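Local coordinates for protein Afp2 (Serratia entomophila, PDB 6RBN) that forms part of the contractile sheath around the inner tube of the anti-feeding prophage, a phage-tail-like injection system, and probably contributes to its contraction, at residues Thr108-Tyr113 with Met147-Thr152; Arg125-Phe130 with Phe155-Tyr160. All blocks are in the same frame, centred on the assembly; numbering follows the deposited sequence.

Contact 1: Thr108-Tyr113 with Met147-Thr152; sequences TDTTTY and MEEYPT
This is side-chain packing without hydrogen bonds between the two segments, made at the start of helix 112-122 against the loop that runs from helix 143-146 to strand 156-157. Both segments belong to the subtilisin-like domain of the sheath protein, and with only 226 Å² buried the contact is small and is centred on Tyr-113, which meets Glu-149 and Tyr-150. Its CG stands anti to its own carbonyl carbon (chi1 -62°), which sends the ring from the first turn of the helix to the other segment. There the ring lies alongside that of Tyr-150, the two side chains pointing the same way, with centroids 5.5 Å apart and planes at 50°. The closest approach of the two is at the phenol end, where Tyr-113 OH comes 3.2 Å from Tyr-150 CE1. Lower on the ring, Tyr-113 CD2 lies 3.4 Å from the carbonyl O of Glu-149. The Glu-149 side chain starts in the crowded position between its backbone N and carbonyl carbon (chi1 68°) and then runs extended; its CG sits over the centre of the Tyr-150 ring, and its carboxylate passes Tyr-113 CE2. On one face of the Tyr-113 ring lies Thr-110 N, offset toward the rim. Lys-220 NZ donates to the carbonyls of Met-147 and Tyr-150, tying both to one amino group. Asp-109 OD2 and Glu-149 OE1 stand 4.4 Å apart; their proximity may slightly raise the proton affinity of one, though solvent at this exposed margin would weaken the effect, while aromatic packing supplies the attraction farther in.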
loop_
_atom_site.group_PDB
_atom_site.type_symbol
_atom_site.label_atom_id
_atom_site.label_comp_id
_atom_site.label_asym_id
_atom_site.label_seq_id
_atom_site.Cartn_x
_atom_site.Cartn_y
_atom_site.Cartn_z
ATOM N N THR C 108 -59.273 -76.741 -35.973
ATOM C CA THR C 108 -59.215 -77.285 -34.627
ATOM C C THR C 108 -60.264 -76.590 -33.770
ATOM O O THR C 108 -60.436 -75.373 -33.864
ATOM C CB THR C 108 -57.818 -77.087 -34.024
ATOM O OG1 THR C 108 -56.828 -77.572 -34.936
ATOM C CG2 THR C 108 -57.681 -77.870 -32.760
ATOM N N ASP C 109 -60.969 -77.359 -32.942
ATOM C CA ASP C 109 -62.016 -76.793 -32.105
ATOM C C ASP C 109 -62.115 -77.541 -30.783
ATOM O O ASP C 109 -61.679 -78.689 -30.667
ATOM C CB ASP C 109 -63.368 -76.794 -32.835
ATOM C CG ASP C 109 -63.766 -78.170 -33.352
ATOM O OD1 ASP C 109 -62.963 -79.123 -33.263
ATOM O OD2 ASP C 109 -64.900 -78.296 -33.860
ATOM N N THR C 110 -62.658 -76.842 -29.776
ATOM C CA THR C 110 -63.061 -77.306 -28.440
ATOM C C THR C 110 -61.900 -77.725 -27.541
ATOM O O THR C 110 -62.118 -78.091 -26.383
ATOM C CB THR C 110 -64.090 -78.449 -28.503
ATOM O OG1 THR C 110 -63.501 -79.632 -29.064
ATOM C CG2 THR C 110 -65.307 -78.039 -29.329
ATOM N N THR C 111 -60.676 -77.672 -28.043
ATOM C CA THR C 111 -59.470 -77.870 -27.251
ATOM C C THR C 111 -58.542 -76.675 -27.344
ATOM O O THR C 111 -57.940 -76.275 -26.344
ATOM C CB THR C 111 -58.743 -79.140 -27.714
ATOM O OG1 THR C 111 -59.648 -80.247 -27.669
ATOM C CG2 THR C 111 -57.558 -79.456 -26.815
ATOM N N THR C 112 -58.439 -76.080 -28.533
ATOM C CA THR C 112 -57.852 -74.755 -28.663
ATOM C C THR C 112 -58.691 -73.714 -27.933
ATOM O O THR C 112 -58.138 -72.786 -27.337
ATOM C CB THR C 112 -57.706 -74.406 -30.148
ATOM O OG1 THR C 112 -56.891 -75.393 -30.782
ATOM C CG2 THR C 112 -57.048 -73.055 -30.352
ATOM N N TYR C 113 -60.018 -73.891 -27.919
ATOM C CA TYR C 113 -60.920 -72.905 -27.322
ATOM C C TYR C 113 -60.734 -72.828 -25.813
ATOM O O TYR C 113 -60.691 -71.738 -25.236
ATOM C CB TYR C 113 -62.382 -73.249 -27.627
ATOM C CG TYR C 113 -62.807 -73.256 -29.081
ATOM C CD1 TYR C 113 -62.036 -72.669 -30.072
ATOM C CD2 TYR C 113 -63.999 -73.866 -29.456
ATOM C CE1 TYR C 113 -62.434 -72.700 -31.391
ATOM C CE2 TYR C 113 -64.403 -73.894 -30.772
ATOM C CZ TYR C 113 -63.617 -73.307 -31.733
ATOM O OH TYR C 113 -64.005 -73.327 -33.051
ATOM N N MET C 147 -73.282 -69.955 -33.001
ATOM C CA MET C 147 -72.153 -69.283 -32.375
ATOM C C MET C 147 -72.011 -69.632 -30.896
ATOM O O MET C 147 -71.495 -68.829 -30.118
ATOM C CB MET C 147 -72.298 -67.773 -32.534
ATOM C CG MET C 147 -72.421 -67.317 -33.965
ATOM S SD MET C 147 -71.004 -67.816 -34.937
ATOM C CE MET C 147 -69.756 -66.788 -34.196
ATOM N N GLU C 148 -72.460 -70.814 -30.486
ATOM C CA GLU C 148 -72.481 -71.148 -29.068
ATOM C C GLU C 148 -71.250 -71.909 -28.600
ATOM O O GLU C 148 -71.053 -72.040 -27.388
ATOM C CB GLU C 148 -73.735 -71.956 -28.729
ATOM C CG GLU C 148 -73.796 -73.318 -29.379
ATOM C CD GLU C 148 -75.083 -74.047 -29.057
ATOM O OE1 GLU C 148 -75.921 -73.475 -28.330
ATOM O OE2 GLU C 148 -75.259 -75.187 -29.535
ATOM N N GLU C 149 -70.420 -72.413 -29.509
ATOM C CA GLU C 149 -69.199 -73.093 -29.104
ATOM C C GLU C 149 -68.016 -72.149 -28.952
ATOM O O GLU C 149 -66.956 -72.582 -28.491
ATOM C CB GLU C 149 -68.827 -74.183 -30.111
ATOM C CG GLU C 149 -68.410 -73.653 -31.465
ATOM C CD GLU C 149 -68.016 -74.757 -32.424
ATOM O OE1 GLU C 149 -68.074 -75.938 -32.030
ATOM O OE2 GLU C 149 -67.648 -74.443 -33.574
ATOM N N TYR C 150 -68.169 -70.910 -29.311
ATOM C CA TYR C 150 -67.086 -69.943 -29.347
ATOM C C TYR C 150 -67.052 -69.122 -28.065
ATOM O O TYR C 150 -68.079 -68.948 -27.405
ATOM C CB TYR C 150 -67.254 -69.016 -30.544
ATOM C CG TYR C 150 -67.223 -69.754 -31.850
ATOM C CD1 TYR C 150 -66.025 -70.190 -32.388
ATOM C CD2 TYR C 150 -68.394 -70.022 -32.541
ATOM C CE1 TYR C 150 -65.993 -70.870 -33.577
ATOM C CE2 TYR C 150 -68.371 -70.703 -33.734
ATOM C CZ TYR C 150 -67.169 -71.124 -34.246
ATOM O OH TYR C 150 -67.141 -71.805 -35.434
ATOM N N PRO C 151 -65.873 -68.612 -27.681
ATOM C CA PRO C 151 -65.798 -67.729 -26.507
ATOM C C PRO C 151 -66.462 -66.377 -26.722
ATOM O O PRO C 151 -66.872 -66.043 -27.835
ATOM C CB PRO C 151 -64.290 -67.575 -26.286
ATOM C CG PRO C 151 -63.689 -68.773 -26.919
ATOM C CD PRO C 151 -64.535 -69.055 -28.113
ATOM N N THR C 152 -66.574 -65.587 -25.656
ATOM C CA THR C 152 -67.162 -64.256 -25.729
ATOM C C THR C 152 -66.087 -63.196 -25.487
ATOM O O THR C 152 -66.386 -62.019 -25.258
ATOM C CB THR C 152 -68.316 -64.148 -24.723
ATOM O OG1 THR C 152 -69.010 -65.399 -24.688
ATOM C CG2 THR C 152 -69.359 -63.119 -25.172
#

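Contact 2: Arg125-Phe130 with Phe155-Tyr160; sequences RIFGLF and FGAVFY
Strands 127-129 and 156-157 run parallel, neighbours at one end of the domain's mixed sheet, and with helix 143-146 between them they form a beta-alpha-beta unit. Gly-128 is paired with Gly-156 and Leu-129 with Ala-157, and three hydrogen bonds join the two segments. Gly-128 N to Phe-155 O (2.6 Å) and Phe-130 N to Ala-157 O (2.8 Å) are nearly straight and lie almost along the C=O axes. The bond from Ala-157 N to Gly-128 O is longer, 3.3 Å, and its donor stands above the carbonyl plane; the same oxygen also receives a CA-H...O contact from Gly-156.

At the glycine pair, the ring of Phe-130 leans back over the strands, CE2 reaching 3.7 Å from Gly-156 CA, in the space that a side chain there would need. Phe-127, its CG anti to the backbone N (chi1 -171°), sets one ring face against Phe-155 O and Gly-156 CA. On the side of Leu-129 and Ala-157, helix 250-267 packs through Ile-250 on Phe-127 and Ala-157.

Phe-155 lies across the beginning of 125-130, its CD1 3.2 Å from Ile-126 O. The Arg-125 guanidinium, turned 76° from that ring, is salt-bridged to Glu-260 and to Glu-14 of the chain of Afp3. Past the end of strand 156-157, Phe-159 is placed so that its CE2 meets Leu-129 CD2 at 3.7 Å.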
loop_
_atom_site.group_PDB
_atom_site.type_symbol
_atom_site.label_atom_id
_atom_site.label_comp_id
_atom_site.label_asym_id
_atom_site.label_seq_id
_atom_site.Cartn_x
_atom_site.Cartn_y
_atom_site.Cartn_z
ATOM N N ARG C 125 -51.633 -61.185 -24.337
ATOM C CA ARG C 125 -51.703 -60.189 -25.420
ATOM C C ARG C 125 -51.758 -60.829 -26.805
ATOM O O ARG C 125 -51.103 -60.372 -27.743
ATOM C CB ARG C 125 -50.536 -59.203 -25.353
ATOM C CG ARG C 125 -50.344 -58.484 -24.040
ATOM C CD ARG C 125 -51.485 -57.566 -23.703
ATOM N NE ARG C 125 -52.468 -58.179 -22.820
ATOM C CZ ARG C 125 -53.651 -57.643 -22.554
ATOM N NH1 ARG C 125 -53.986 -56.493 -23.110
ATOM N NH2 ARG C 125 -54.496 -58.250 -21.735
ATOM N N ILE C 126 -52.526 -61.901 -26.935
ATOM C CA ILE C 126 -52.624 -62.626 -28.181
ATOM C C ILE C 126 -53.979 -62.351 -28.823
ATOM O O ILE C 126 -54.863 -61.745 -28.227
ATOM C CB ILE C 126 -52.358 -64.139 -27.975
ATOM C CG1 ILE C 126 -53.056 -64.661 -26.714
ATOM C CG2 ILE C 126 -50.872 -64.405 -27.900
ATOM C CD1 ILE C 126 -54.454 -65.173 -26.899
ATOM N N PHE C 127 -54.140 -62.790 -30.067
ATOM C CA PHE C 127 -55.401 -62.662 -30.783
ATOM C C PHE C 127 -55.683 -63.979 -31.487
ATOM O O PHE C 127 -54.846 -64.467 -32.249
ATOM C CB PHE C 127 -55.356 -61.515 -31.793
ATOM C CG PHE C 127 -56.682 -61.204 -32.413
ATOM C CD1 PHE C 127 -57.626 -60.470 -31.717
ATOM C CD2 PHE C 127 -56.994 -61.649 -33.685
ATOM C CE1 PHE C 127 -58.848 -60.181 -32.276
ATOM C CE2 PHE C 127 -58.218 -61.365 -34.248
ATOM C CZ PHE C 127 -59.145 -60.631 -33.540
ATOM N N GLY C 128 -56.852 -64.553 -31.227
ATOM C CA GLY C 128 -57.191 -65.853 -31.769
ATOM C C GLY C 128 -57.959 -65.771 -33.076
ATOM O O GLY C 128 -58.751 -64.866 -33.299
ATOM N N LEU C 129 -57.708 -66.748 -33.943
ATOM C CA LEU C 129 -58.358 -66.838 -35.249
ATOM C C LEU C 129 -59.009 -68.215 -35.328
ATOM O O LEU C 129 -58.326 -69.216 -35.555
ATOM C CB LEU C 129 -57.352 -66.625 -36.371
ATOM C CG LEU C 129 -56.658 -65.264 -36.394
ATOM C CD1 LEU C 129 -55.598 -65.226 -37.472
ATOM C CD2 LEU C 129 -57.662 -64.151 -36.589
ATOM N N PHE C 130 -60.320 -68.268 -35.131
ATOM C CA PHE C 130 -61.037 -69.528 -34.995
ATOM C C PHE C 130 -61.585 -69.949 -36.361
ATOM O O PHE C 130 -61.132 -69.452 -37.392
ATOM C CB PHE C 130 -62.097 -69.387 -33.905
ATOM C CG PHE C 130 -61.529 -68.950 -32.593
ATOM C CD1 PHE C 130 -60.685 -69.782 -31.885
ATOM C CD2 PHE C 130 -61.850 -67.717 -32.059
ATOM C CE1 PHE C 130 -60.157 -69.388 -30.680
ATOM C CE2 PHE C 130 -61.327 -67.320 -30.849
ATOM C CZ PHE C 130 -60.479 -68.158 -30.162
ATOM N N PHE C 155 -60.800 -61.115 -27.918
ATOM C CA PHE C 155 -59.510 -61.457 -28.490
ATOM C C PHE C 155 -59.617 -62.475 -29.619
ATOM O O PHE C 155 -58.619 -63.113 -29.962
ATOM C CB PHE C 155 -58.592 -61.993 -27.395
ATOM C CG PHE C 155 -58.206 -60.976 -26.365
ATOM C CD1 PHE C 155 -57.094 -60.187 -26.541
ATOM C CD2 PHE C 155 -58.975 -60.803 -25.223
ATOM C CE1 PHE C 155 -56.728 -59.266 -25.597
ATOM C CE2 PHE C 155 -58.619 -59.863 -24.275
ATOM C CZ PHE C 155 -57.498 -59.093 -24.465
ATOM N N GLY C 156 -60.803 -62.646 -30.200
ATOM C CA GLY C 156 -60.994 -63.673 -31.199
ATOM C C GLY C 156 -61.977 -63.254 -32.272
ATOM O O GLY C 156 -62.779 -62.335 -32.096
ATOM N N ALA C 157 -61.888 -63.954 -33.401
ATOM C CA ALA C 157 -62.843 -63.844 -34.493
ATOM C C ALA C 157 -62.917 -65.196 -35.189
ATOM O O ALA C 157 -62.032 -66.037 -35.030
ATOM C CB ALA C 157 -62.456 -62.736 -35.467
ATOM N N VAL C 158 -63.974 -65.406 -35.969
ATOM C CA VAL C 158 -64.376 -66.754 -36.352
ATOM C C VAL C 158 -64.058 -67.074 -37.811
ATOM O O VAL C 158 -63.518 -68.145 -38.080
ATOM C CB VAL C 158 -65.867 -66.974 -36.032
ATOM C CG1 VAL C 158 -66.296 -68.370 -36.418
ATOM C CG2 VAL C 158 -66.083 -66.771 -34.565
ATOM N N PHE C 159 -64.389 -66.182 -38.761
ATOM C CA PHE C 159 -64.044 -66.332 -40.184
ATOM C C PHE C 159 -64.603 -67.603 -40.820
ATOM O O PHE C 159 -63.869 -68.577 -40.952
ATOM C CB PHE C 159 -62.530 -66.255 -40.401
ATOM C CG PHE C 159 -61.946 -64.934 -40.034
ATOM C CD1 PHE C 159 -62.065 -63.852 -40.885
ATOM C CD2 PHE C 159 -61.285 -64.771 -38.831
ATOM C CE1 PHE C 159 -61.531 -62.633 -40.545
ATOM C CE2 PHE C 159 -60.746 -63.559 -38.490
ATOM C CZ PHE C 159 -60.871 -62.486 -39.346
ATOM N N TYR C 160 -65.915 -67.634 -41.118
ATOM C CA TYR C 160 -66.593 -68.888 -41.468
ATOM C C TYR C 160 -66.079 -69.617 -42.715
ATOM O O TYR C 160 -65.595 -70.752 -42.556
ATOM C CB TYR C 160 -68.107 -68.650 -41.533
ATOM C CG TYR C 160 -68.880 -69.694 -42.309
ATOM C CD1 TYR C 160 -69.031 -70.984 -41.833
ATOM C CD2 TYR C 160 -69.487 -69.367 -43.512
ATOM C CE1 TYR C 160 -69.736 -71.927 -42.550
ATOM C CE2 TYR C 160 -70.201 -70.299 -44.228
ATOM C CZ TYR C 160 -70.322 -71.573 -43.742
ATOM O OH TYR C 160 -71.035 -72.502 -44.457
#

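Overall arrangement
From the N terminus, the chain passes through 108-113 into helix 112-122, then 125-130 with strand 127-129, then helix 143-146 and the loop segment 147-152, and reaches strand 156-157 in 155-160. The segments alternate, so the two contacts cross: contact 1 closes a loop over 33 intervening residues and contact 2 one over 24. Contact 2 joins two strands within the sheet, whereas contact 1 ties the start of a helix to the loop leading into the last of these strands. Their centres are about 10 Å apart, and side chains bridge them: Tyr-113 CE1 meets Phe-130 CD1 at 3.4 Å, and Met-147 and Tyr-150 both pack on Val-158.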